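PDB 4L9P: CaaX farnesyltransferase beta subunit Ram1 from Aspergillus fumigatus, which probably forms the peptide-binding half of a zinc-dependent heterodimer that transfers farnesyl from farnesyl diphosphate to a cysteine near the C-terminus of target proteins. Local coordinates for residues Q94-L105 with P352-L363; N117-R126 with I482-L491. All coordinates share one frame; numbering follows the deposited sequence. Where two conformers were deposited one is given.

Contact 1. Residues Q94-L105 with P352-L363. With FII ([(3,7,11-trimethyl-dodeca-2,6,10-trienyloxycarbamoyl)-methyl]-phosphonic acid), chain Q.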
loop_
_atom_site.group_PDB
_atom_site.type_symbol
_atom_site.label_atom_id
_atom_site.label_comp_id
_atom_site.label_asym_id
_atom_site.label_seq_id
_atom_site.Cartn_x
_atom_site.Cartn_y
_atom_site.Cartn_z
ATOM N N GLN B 94 -16.775 -4.493 -11.981
ATOM C CA GLN B 94 -17.460 -3.993 -10.774
ATOM C C GLN B 94 -18.817 -4.696 -10.600
ATOM O O GLN B 94 -19.123 -5.142 -9.497
ATOM C CB GLN B 94 -17.575 -2.473 -10.883
ATOM C CG GLN B 94 -18.333 -1.806 -9.723
ATOM C CD GLN B 94 -17.714 -2.079 -8.363
ATOM O OE1 GLN B 94 -16.499 -2.238 -8.216
ATOM N NE2 GLN B 94 -18.580 -2.212 -7.359
ATOM N N SER B 95 -19.567 -4.808 -11.672
ATOM C CA SER B 95 -20.862 -5.474 -11.628
ATOM C C SER B 95 -20.736 -6.931 -11.273
ATOM O O SER B 95 -21.513 -7.448 -10.457
ATOM C CB SER B 95 -21.529 -5.320 -12.987
ATOM O OG SER B 95 -22.052 -4.015 -13.052
ATOM N N GLU B 96 -19.749 -7.615 -11.834
ATOM C CA GLU B 96 -19.522 -9.010 -11.470
ATOM C C GLU B 96 -19.198 -9.158 -9.991
ATOM O O GLU B 96 -19.648 -10.085 -9.347
ATOM C CB GLU B 96 -18.388 -9.593 -12.288
ATOM C CG GLU B 96 -18.741 -9.777 -13.769
ATOM C CD GLU B 96 -17.564 -10.273 -14.602
ATOM O OE1 GLU B 96 -16.489 -10.552 -14.036
ATOM O OE2 GLU B 96 -17.747 -10.384 -15.852
ATOM N N THR B 97 -18.418 -8.229 -9.456
ATOM C CA THR B 97 -18.031 -8.322 -8.068
ATOM C C THR B 97 -19.250 -8.086 -7.180
ATOM O O THR B 97 -19.468 -8.809 -6.189
ATOM C CB THR B 97 -16.924 -7.253 -7.772
ATOM O OG1 THR B 97 -15.786 -7.529 -8.594
ATOM C CG2 THR B 97 -16.458 -7.319 -6.289
ATOM N N VAL B 98 -20.027 -7.070 -7.471
ATOM C CA VAL B 98 -21.271 -6.857 -6.716
ATOM C C VAL B 98 -22.168 -8.067 -6.746
ATOM O O VAL B 98 -22.715 -8.480 -5.701
ATOM C CB VAL B 98 -22.015 -5.580 -7.217
ATOM C CG1 VAL B 98 -23.466 -5.553 -6.679
ATOM C CG2 VAL B 98 -21.257 -4.302 -6.810
ATOM N N ASN B 99 -22.308 -8.680 -7.897
ATOM C CA ASN B 99 -23.222 -9.822 -7.983
ATOM C C ASN B 99 -22.716 -11.033 -7.270
ATOM O O ASN B 99 -23.551 -11.813 -6.728
ATOM C CB ASN B 99 -23.494 -10.143 -9.439
ATOM C CG ASN B 99 -24.312 -9.050 -10.107
ATOM O OD1 ASN B 99 -24.928 -8.236 -9.407
ATOM N ND2 ASN B 99 -24.254 -8.956 -11.424
ATOM N N LYS B 100 -21.418 -11.244 -7.188
ATOM C CA LYS B 100 -20.876 -12.302 -6.333
ATOM C C LYS B 100 -21.038 -12.014 -4.834
ATOM O O LYS B 100 -21.264 -12.939 -4.022
ATOM C CB LYS B 100 -19.401 -12.540 -6.628
ATOM C CG LYS B 100 -19.127 -13.205 -7.979
ATOM C CD LYS B 100 -17.621 -13.346 -8.206
ATOM C CE LYS B 100 -17.385 -13.832 -9.650
ATOM N NZ LYS B 100 -15.979 -14.002 -10.067
ATOM N N CYS B 101 -20.955 -10.747 -4.462
ATOM C CA CYS B 101 -21.038 -10.419 -3.039
ATOM C C CYS B 101 -22.465 -10.429 -2.537
ATOM O O CYS B 101 -22.675 -10.788 -1.383
ATOM C CB CYS B 101 -20.449 -9.028 -2.806
ATOM S SG CYS B 101 -18.663 -8.953 -2.879
ATOM N N LEU B 102 -23.463 -10.112 -3.356
ATOM C CA LEU B 102 -24.845 -9.913 -2.830
ATOM C C LEU B 102 -25.428 -11.112 -2.095
ATOM O O LEU B 102 -25.943 -10.931 -1.017
ATOM C CB LEU B 102 -25.798 -9.350 -3.915
ATOM C CG LEU B 102 -25.620 -7.842 -4.142
ATOM C CD1 LEU B 102 -26.336 -7.451 -5.401
ATOM C CD2 LEU B 102 -26.165 -7.048 -2.928
ATOM N N PRO B 103 -25.300 -12.334 -2.639
ATOM C CA PRO B 103 -25.920 -13.453 -1.865
ATOM C C PRO B 103 -25.208 -13.660 -0.550
ATOM O O PRO B 103 -25.806 -14.127 0.437
ATOM C CB PRO B 103 -25.725 -14.681 -2.752
ATOM C CG PRO B 103 -24.918 -14.214 -3.910
ATOM C CD PRO B 103 -24.893 -12.730 -3.992
ATOM N N LEU B 104 -23.902 -13.407 -0.505
ATOM C CA LEU B 104 -23.142 -13.556 0.741
ATOM C C LEU B 104 -23.495 -12.436 1.731
ATOM O O LEU B 104 -23.680 -12.718 2.946
ATOM C CB LEU B 104 -21.652 -13.551 0.401
ATOM C CG LEU B 104 -21.186 -14.781 -0.409
ATOM C CD1 LEU B 104 -19.865 -14.425 -1.095
ATOM C CD2 LEU B 104 -20.970 -15.953 0.497
ATOM N N LEU B 105 -23.577 -11.183 1.275
ATOM C CA LEU B 105 -24.032 -10.111 2.147
ATOM C C LEU B 105 -25.405 -10.393 2.778
ATOM O O LEU B 105 -25.631 -10.089 3.952
ATOM C CB LEU B 105 -24.094 -8.784 1.382
ATOM C CG LEU B 105 -22.672 -8.263 0.995
ATOM C CD1 LEU B 105 -22.886 -7.291 -0.157
ATOM C CD2 LEU B 105 -22.003 -7.588 2.224
ATOM N N PRO B 352 -22.791 -1.999 -2.353
ATOM C CA PRO B 352 -23.143 -2.771 -1.155
ATOM C C PRO B 352 -22.005 -3.611 -0.577
ATOM O O PRO B 352 -22.164 -4.177 0.508
ATOM C CB PRO B 352 -24.282 -3.736 -1.681
ATOM C CG PRO B 352 -23.856 -3.918 -3.145
ATOM C CD PRO B 352 -23.394 -2.535 -3.586
ATOM N N GLU B 353 -20.850 -3.759 -1.268
ATOM C CA GLU B 353 -19.846 -4.694 -0.757
ATOM C C GLU B 353 -19.415 -4.397 0.670
ATOM O O GLU B 353 -19.228 -5.341 1.450
ATOM C CB GLU B 353 -18.551 -4.618 -1.637
ATOM C CG GLU B 353 -18.768 -4.920 -3.114
ATOM C CD GLU B 353 -18.933 -3.653 -3.942
ATOM O OE1 GLU B 353 -19.896 -2.887 -3.725
ATOM O OE2 GLU B 353 -18.090 -3.430 -4.837
ATOM N N GLY B 354 -19.211 -3.119 1.008
ATOM C CA GLY B 354 -18.814 -2.689 2.343
ATOM C C GLY B 354 -17.312 -2.620 2.539
ATOM O O GLY B 354 -16.902 -1.964 3.496
ATOM N N GLY B 355 -16.517 -3.333 1.729
ATOM C CA GLY B 355 -15.068 -3.264 1.871
ATOM C C GLY B 355 -14.422 -2.098 1.146
ATOM O O GLY B 355 -15.096 -1.178 0.647
ATOM N N PHE B 356 -13.090 -2.134 1.180
ATOM C CA PHE B 356 -12.318 -1.040 0.577
ATOM C C PHE B 356 -11.634 -1.520 -0.669
ATOM O O PHE B 356 -11.074 -2.624 -0.758
ATOM C CB PHE B 356 -11.181 -0.572 1.521
ATOM C CG PHE B 356 -11.651 -0.130 2.889
ATOM C CD1 PHE B 356 -12.553 0.917 3.043
ATOM C CD2 PHE B 356 -11.106 -0.720 4.000
ATOM C CE1 PHE B 356 -12.934 1.349 4.325
ATOM C CE2 PHE B 356 -11.431 -0.248 5.290
ATOM C CZ PHE B 356 -12.351 0.765 5.459
ATOM N N SER B 357 -11.591 -0.635 -1.656
ATOM C CA SER B 357 -10.715 -0.771 -2.842
ATOM C C SER B 357 -9.386 -0.043 -2.583
ATOM O O SER B 357 -9.247 0.776 -1.685
ATOM C CB SER B 357 -11.380 -0.047 -4.052
ATOM O OG SER B 357 -11.534 1.349 -3.814
ATOM N N GLY B 358 -8.396 -0.387 -3.409
ATOM C CA GLY B 358 -7.073 0.262 -3.236
ATOM C C GLY B 358 -6.877 1.538 -3.994
ATOM O O GLY B 358 -6.051 2.351 -3.653
ATOM N N ARG B 359 -7.619 1.683 -5.074
ATOM C CA ARG B 359 -7.475 2.882 -5.936
ATOM C C ARG B 359 -8.739 3.104 -6.723
ATOM O O ARG B 359 -9.614 2.215 -6.836
ATOM C CB ARG B 359 -6.233 2.779 -6.867
ATOM C CG ARG B 359 -6.081 1.410 -7.502
ATOM C CD ARG B 359 -4.846 1.454 -8.498
ATOM N NE ARG B 359 -4.428 0.101 -8.800
ATOM C CZ ARG B 359 -3.903 -0.254 -9.987
ATOM N NH1 ARG B 359 -3.607 0.684 -10.919
ATOM N NH2 ARG B 359 -3.599 -1.522 -10.185
ATOM N N THR B 360 -8.868 4.349 -7.175
ATOM C CA THR B 360 -10.096 4.770 -7.831
ATOM C C THR B 360 -10.451 3.867 -9.010
ATOM O O THR B 360 -9.614 3.555 -9.867
ATOM C CB THR B 360 -9.933 6.213 -8.327
ATOM O OG1 THR B 360 -9.624 6.998 -7.156
ATOM C CG2 THR B 360 -11.197 6.754 -9.051
ATOM N N ASN B 361 -11.745 3.489 -9.055
ATOM C CA ASN B 361 -12.280 2.662 -10.140
ATOM C C ASN B 361 -11.703 1.243 -10.226
ATOM O O ASN B 361 -11.840 0.582 -11.251
ATOM C CB ASN B 361 -12.202 3.394 -11.485
ATOM C CG ASN B 361 -13.421 4.272 -11.730
ATOM O OD1 ASN B 361 -14.558 3.858 -11.417
ATOM N ND2 ASN B 361 -13.228 5.431 -12.326
ATOM N N LYS B 362 -11.133 0.748 -9.103
ATOM C CA LYS B 362 -10.796 -0.674 -9.039
ATOM C C LYS B 362 -11.664 -1.355 -7.975
ATOM O O LYS B 362 -12.654 -0.734 -7.521
ATOM C CB LYS B 362 -9.280 -0.886 -8.839
ATOM C CG LYS B 362 -8.483 -0.354 -10.067
ATOM C CD LYS B 362 -7.213 -1.097 -10.279
ATOM C CE LYS B 362 -7.505 -2.427 -10.947
ATOM N NZ LYS B 362 -6.346 -3.374 -10.921
ATOM N N LEU B 363 -11.366 -2.592 -7.637
ATOM C CA LEU B 363 -12.363 -3.397 -6.898
ATOM C C LEU B 363 -12.004 -3.484 -5.425
ATOM O O LEU B 363 -10.841 -3.418 -5.015
ATOM C CB LEU B 363 -12.350 -4.820 -7.461
ATOM C CG LEU B 363 -12.675 -4.953 -8.960
ATOM C CD1 LEU B 363 -12.546 -6.413 -9.393
ATOM C CD2 LEU B 363 -14.068 -4.421 -9.257
HETATM C C1 FII Q . 4.624 -3.085 3.939
HETATM C C2 FII Q . 4.303 -3.445 2.513
HETATM C C6 FII Q . 5.299 -4.284 1.831
HETATM C C10 FII Q . 3.283 -2.644 1.812
HETATM C C11 FII Q . 2.918 -2.833 0.340
HETATM C C12 FII Q . 1.616 -3.684 0.293
HETATM C C15 FII Q . 0.798 -3.640 -0.995
HETATM C C18 FII Q . -0.484 -4.458 -1.095
HETATM C C22 FII Q . 1.534 -3.167 -2.208
HETATM C C23 FII Q . 0.639 -2.772 -3.373
HETATM C C24 FII Q . 1.412 -2.561 -4.618
HETATM C C27 FII Q . 0.514 -2.621 -5.812
HETATM C C30 FII Q . -0.091 -1.292 -6.227
HETATM C C34 FII Q . 0.841 -3.695 -6.780
HETATM C C35 FII Q . 0.242 -3.751 -8.170
HETATM O O36 FII Q . -0.609 -4.873 -8.310
HETATM N N42 FII Q . -1.623 -4.972 -7.396
HETATM C C43 FII Q . -2.854 -4.547 -7.916
HETATM O O44 FII Q . -3.026 -4.080 -9.052
HETATM C C45 FII Q . -4.004 -4.733 -6.936
HETATM P P46 FII Q . -5.342 -3.437 -7.081
HETATM O O49 FII Q . -4.640 -2.132 -7.131
HETATM O O50 FII Q . -6.181 -3.771 -8.274
HETATM O O51 FII Q . -6.118 -3.641 -5.763
HETATM O O HOH W 1 -15.595 -3.844 -6.002
HETATM O O HOH W 2 -14.662 -0.710 -9.639
#

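Contact 2. Residues N117-R126 with I482-L491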
loop_
_atom_site.group_PDB
_atom_site.type_symbol
_atom_site.label_atom_id
_atom_site.label_comp_id
_atom_site.label_asym_id
_atom_site.label_seq_id
_atom_site.Cartn_x
_atom_site.Cartn_y
_atom_site.Cartn_z
ATOM N N ASN B 117 -25.679 -13.519 13.414
ATOM C CA ASN B 117 -26.046 -12.637 14.518
ATOM C C ASN B 117 -27.266 -11.763 14.235
ATOM O O ASN B 117 -27.889 -11.909 13.177
ATOM C CB ASN B 117 -24.813 -11.804 14.977
ATOM C CG ASN B 117 -24.364 -10.768 13.948
ATOM O OD1 ASN B 117 -25.119 -10.366 13.107
ATOM N ND2 ASN B 117 -23.118 -10.340 14.061
ATOM N N LYS B 118 -27.586 -10.840 15.143
ATOM C CA LYS B 118 -28.787 -10.036 14.993
ATOM C C LYS B 118 -28.752 -9.077 13.824
ATOM O O LYS B 118 -29.775 -8.541 13.400
ATOM C CB LYS B 118 -29.083 -9.283 16.292
ATOM C CG LYS B 118 -27.959 -8.355 16.724
ATOM C CD LYS B 118 -28.225 -7.789 18.114
ATOM C CE LYS B 118 -27.056 -6.860 18.489
ATOM N NZ LYS B 118 -26.935 -6.531 19.960
ATOM N N TYR B 119 -27.526 -8.860 13.318
ATOM C CA TYR B 119 -27.349 -8.009 12.139
ATOM C C TYR B 119 -27.266 -8.866 10.876
ATOM O O TYR B 119 -27.004 -8.298 9.785
ATOM C CB TYR B 119 -26.031 -7.200 12.256
ATOM C CG TYR B 119 -26.095 -6.104 13.293
ATOM C CD1 TYR B 119 -26.804 -4.899 13.036
ATOM C CD2 TYR B 119 -25.459 -6.254 14.551
ATOM C CE1 TYR B 119 -26.855 -3.880 13.996
ATOM C CE2 TYR B 119 -25.504 -5.249 15.498
ATOM C CZ TYR B 119 -26.191 -4.065 15.218
ATOM O OH TYR B 119 -26.242 -3.051 16.170
ATOM N N GLY B 120 -27.515 -10.165 10.975
ATOM C CA GLY B 120 -27.575 -11.023 9.804
ATOM C C GLY B 120 -26.198 -11.485 9.346
ATOM O O GLY B 120 -26.083 -11.977 8.217
ATOM N N ILE B 121 -25.182 -11.373 10.197
ATOM C CA ILE B 121 -23.790 -11.603 9.758
ATOM C C ILE B 121 -23.247 -12.909 10.378
ATOM O O ILE B 121 -23.477 -13.181 11.583
ATOM C CB ILE B 121 -22.932 -10.462 10.248
ATOM C CG1 ILE B 121 -23.456 -9.140 9.663
ATOM C CG2 ILE B 121 -21.429 -10.694 9.841
ATOM C CD1 ILE B 121 -22.750 -7.892 10.201
ATOM N N PRO B 122 -22.629 -13.776 9.603
ATOM C CA PRO B 122 -22.068 -15.009 10.172
ATOM C C PRO B 122 -20.955 -14.765 11.174
ATOM O O PRO B 122 -20.205 -13.786 11.112
ATOM C CB PRO B 122 -21.570 -15.795 8.939
ATOM C CG PRO B 122 -21.458 -14.779 7.861
ATOM C CD PRO B 122 -22.355 -13.620 8.167
ATOM N N ALA B 123 -20.806 -15.685 12.099
ATOM C CA ALA B 123 -19.684 -15.640 13.019
ATOM C C ALA B 123 -18.346 -15.712 12.306
ATOM O O ALA B 123 -18.204 -16.361 11.249
ATOM C CB ALA B 123 -19.769 -16.895 13.953
ATOM N N LEU B 124 -17.351 -15.155 12.946
ATOM C CA LEU B 124 -15.963 -15.429 12.556
ATOM C C LEU B 124 -15.701 -16.915 12.847
ATOM O O LEU B 124 -15.876 -17.389 13.999
ATOM C CB LEU B 124 -15.028 -14.528 13.355
ATOM C CG LEU B 124 -13.533 -14.705 13.011
ATOM C CD1 LEU B 124 -13.201 -14.319 11.555
ATOM C CD2 LEU B 124 -12.626 -13.967 14.004
ATOM N N GLN B 125 -15.233 -17.635 11.841
ATOM C CA GLN B 125 -15.021 -19.104 11.923
ATOM C C GLN B 125 -13.638 -19.380 12.528
ATOM O O GLN B 125 -12.697 -19.791 11.844
ATOM C CB GLN B 125 -15.253 -19.782 10.547
ATOM C CG GLN B 125 -16.713 -19.575 10.046
ATOM C CD GLN B 125 -17.782 -20.203 10.945
ATOM O OE1 GLN B 125 -17.616 -21.352 11.433
ATOM N NE2 GLN B 125 -18.885 -19.453 11.187
ATOM N N ARG B 126 -13.513 -19.073 13.840
ATOM C CA ARG B 126 -12.205 -19.051 14.490
ATOM C C ARG B 126 -11.460 -20.373 14.379
ATOM O O ARG B 126 -10.282 -20.387 14.011
ATOM C CB ARG B 126 -12.322 -18.681 15.988
ATOM C CG ARG B 126 -13.128 -17.400 16.227
ATOM C CD ARG B 126 -13.310 -16.913 17.760
ATOM N NE ARG B 126 -12.046 -16.460 18.278
ATOM C CZ ARG B 126 -11.768 -15.238 18.619
ATOM N NH1 ARG B 126 -12.696 -14.290 18.652
ATOM N NH2 ARG B 126 -10.536 -15.005 18.969
ATOM N N ILE B 482 -21.452 1.745 14.119
ATOM C CA ILE B 482 -21.796 0.635 14.991
ATOM C C ILE B 482 -20.932 -0.587 14.785
ATOM O O ILE B 482 -20.286 -0.793 13.698
ATOM C CB ILE B 482 -23.268 0.206 14.827
ATOM C CG1 ILE B 482 -23.576 -0.076 13.339
ATOM C CG2 ILE B 482 -24.212 1.247 15.440
ATOM C CD1 ILE B 482 -25.010 -0.713 13.087
ATOM N N GLY B 483 -20.861 -1.374 15.842
ATOM C CA GLY B 483 -20.101 -2.599 15.834
ATOM C C GLY B 483 -21.038 -3.755 15.602
ATOM O O GLY B 483 -21.830 -4.118 16.489
ATOM N N VAL B 484 -20.976 -4.347 14.405
ATOM C CA VAL B 484 -21.925 -5.408 13.990
ATOM C C VAL B 484 -21.317 -6.795 14.038
ATOM O O VAL B 484 -21.978 -7.795 13.739
ATOM C CB VAL B 484 -22.568 -5.129 12.599
ATOM C CG1 VAL B 484 -23.244 -3.774 12.620
ATOM C CG2 VAL B 484 -21.485 -5.124 11.463
ATOM N N PHE B 485 -20.051 -6.876 14.451
ATOM C CA PHE B 485 -19.488 -8.167 14.908
ATOM C C PHE B 485 -20.150 -8.507 16.280
ATOM O O PHE B 485 -20.711 -7.632 16.933
ATOM C CB PHE B 485 -17.958 -7.999 15.079
ATOM C CG PHE B 485 -17.591 -6.813 15.910
ATOM C CD1 PHE B 485 -17.498 -6.917 17.306
ATOM C CD2 PHE B 485 -17.358 -5.573 15.312
ATOM C CE1 PHE B 485 -17.249 -5.778 18.108
ATOM C CE2 PHE B 485 -17.110 -4.423 16.100
ATOM C CZ PHE B 485 -17.045 -4.544 17.504
ATOM N N THR B 486 -19.982 -9.741 16.683
ATOM C CA THR B 486 -20.373 -10.080 18.087
ATOM C C THR B 486 -19.114 -10.030 18.960
ATOM O O THR B 486 -17.952 -10.068 18.463
ATOM C CB THR B 486 -20.928 -11.507 18.190
ATOM O OG1 THR B 486 -19.849 -12.454 18.052
ATOM C CG2 THR B 486 -22.070 -11.753 17.204
ATOM N N GLU B 487 -19.281 -9.982 20.288
ATOM C CA GLU B 487 -18.086 -10.057 21.136
ATOM C C GLU B 487 -17.378 -11.388 21.036
ATOM O O GLU B 487 -16.180 -11.447 21.230
ATOM C CB GLU B 487 -18.454 -9.721 22.592
ATOM C CG GLU B 487 -18.755 -8.200 22.701
ATOM C CD GLU B 487 -17.494 -7.399 22.459
ATOM O OE1 GLU B 487 -16.392 -7.908 22.808
ATOM O OE2 GLU B 487 -17.605 -6.273 21.906
ATOM N N ASN B 488 -18.101 -12.448 20.659
ATOM C CA ASN B 488 -17.469 -13.722 20.374
ATOM C C ASN B 488 -16.478 -13.626 19.193
ATOM O O ASN B 488 -15.593 -14.478 19.083
ATOM C CB ASN B 488 -18.500 -14.783 20.043
ATOM C CG ASN B 488 -18.952 -15.588 21.257
ATOM O OD1 ASN B 488 -18.661 -15.254 22.407
ATOM N ND2 ASN B 488 -19.628 -16.681 20.959
ATOM N N ASP B 489 -16.633 -12.617 18.337
ATOM C CA ASP B 489 -15.711 -12.417 17.170
ATOM C C ASP B 489 -14.516 -11.523 17.576
ATOM O O ASP B 489 -13.745 -11.129 16.683
ATOM C CB ASP B 489 -16.482 -11.685 16.057
ATOM C CG ASP B 489 -17.668 -12.459 15.526
ATOM O OD1 ASP B 489 -17.669 -13.737 15.540
ATOM O OD2 ASP B 489 -18.617 -11.781 15.060
ATOM N N ARG B 490 -14.402 -11.069 18.838
ATOM C CA ARG B 490 -13.343 -10.111 19.199
ATOM C C ARG B 490 -11.941 -10.678 19.074
ATOM O O ARG B 490 -11.628 -11.768 19.532
ATOM C CB ARG B 490 -13.585 -9.584 20.645
ATOM C CG ARG B 490 -12.484 -8.570 21.039
ATOM C CD ARG B 490 -12.805 -7.813 22.328
ATOM N NE ARG B 490 -13.972 -6.942 22.129
ATOM C CZ ARG B 490 -13.914 -5.750 21.518
ATOM N NH1 ARG B 490 -12.716 -5.250 21.167
ATOM N NH2 ARG B 490 -15.025 -5.041 21.274
ATOM N N LEU B 491 -11.106 -9.890 18.372
ATOM C CA LEU B 491 -9.705 -10.229 18.198
ATOM C C LEU B 491 -8.823 -9.382 19.078
ATOM O O LEU B 491 -9.264 -8.354 19.616
ATOM C CB LEU B 491 -9.367 -9.926 16.702
ATOM C CG LEU B 491 -10.185 -10.745 15.689
ATOM C CD1 LEU B 491 -9.810 -10.304 14.233
ATOM C CD2 LEU B 491 -9.951 -12.252 15.862
HETATM O O HOH W 3 -20.868 -12.372 13.747
HETATM O O HOH W 4 -16.371 -16.034 16.443
HETATM O O HOH W 5 -8.809 -13.319 19.829
#

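Contact 1. Residues Q94-L105 with P352-L363
Glu-353 OE2 accepts two hydrogen bonds, one from Gln-94 NE2 of the helix (2.8 Å) and one from a water that also donates to Gln-94 OE1. The amide N-H comes in on the syn side of the carboxylate, 27° out of its plane, while the oxygen lies close to the plane of the amide. Amide and carboxylate are twisted 49° against each other. The Gln-94 side chain leaves with CG trans to N (chi1 177°), then bends at chi2, which brings the amide to the carboxylate and OE1 to within 3.4 Å of Leu-363 CD2. Both methyls of Leu-363 pack against Thr-97 OG1, whose polar partner is Leu-93 O one turn back.

Further along the helix aliphatic groups do the touching. Val-98 CG1 and Leu-102 CD2 each lie 3.9 Å from Pro-352 CG, on a ring that follows a cis peptide bond. Val-98 CG2 sits by the Glu-353 carboxylate, and Leu-105 CD1 rests 3.3 Å from the backbone oxygen Pro-352 O.

Within the same segment, just before Leu-363, Arg-359 NE and Lys-362 NZ hydrogen-bond the phosphonate of the farnesyl diphosphate analogue, through O49 and O50. Helix 89-105 thus packs on Pro-352, Glu-353 and Leu-363 of the loop between helices 338-346 and 368-371. Tyr-409 and Cys-413 of helix 403-413 touch Cys-101, and Cys-413 also touches Leu-105.

Contact 2. Residues N117-R126 with I482-L491
Val-484 lies over one face of the Tyr-119 ring, its CG1 3.6 Å from the ring centroid and almost on the normal, a CH-pi contact. A chi1 of -56° sets CG1 over the ring, trans to the carbonyl carbon, and puts CG2 between N and that carbon, where it meets Ile-121 CD1 at 3.3 Å, tighter than usual. Ile-482 CD1 reaches the same ring at CE1, and the phenol OH is bonded to Gly-477 O.

Beside the ring, Asn-117 works in both directions. Its ND2 donates to Val-484 O at 2.8 Å along a bent path (132°), whereas OD1 accepts from Tyr-119 N and Ile-121 N, which approach from opposite faces of the amide. The Asp-489 carboxylate takes one backbone N-H from each segment: OD1 that of Leu-124 (3.0 Å, from above the plane), OD2 that of Thr-486.

At the other end the bend at chi3 swings the Arg-126 guanidinium so that NH1 donates to Asn-488 O and Arg-490 O, each at 2.9 Å; Arg-490 O lies in the guanidinium plane. Leu-124 CD2 meets Leu-491 CD2 at 3.7 Å, the two side chains crossing at about a right angle.

Asn-117 OD1 with Tyr-119 N makes an Asx turn within the type I beta turn 117-120. The contact joins the loop leading into helix 126-135, with Gln-125 at its N-cap, to the loop with a 3-10 turn at 487-489 that follows strand 468-471, away from the zinc and isoprenoid sites.

How the contacts relate
From the N terminus, helix 89-105 supplies the first half of contact 1, and the loop that follows it, up to the start of helix 126-135, supplies the first half of contact 2. The chain then runs through many helices before 352-363 returns to close contact 1, a loop of 246 intervening residues. Contact 2 closes later, when 482-491 comes back across 355 residues, beyond strand 468-471. The segments therefore alternate, so the two closures cross. Their centres are 20 Å apart and they do not touch, but helix 403-413 meets side chains of both. Together they tie the N-terminal part to the ligand-binding loop and to the C-terminal region.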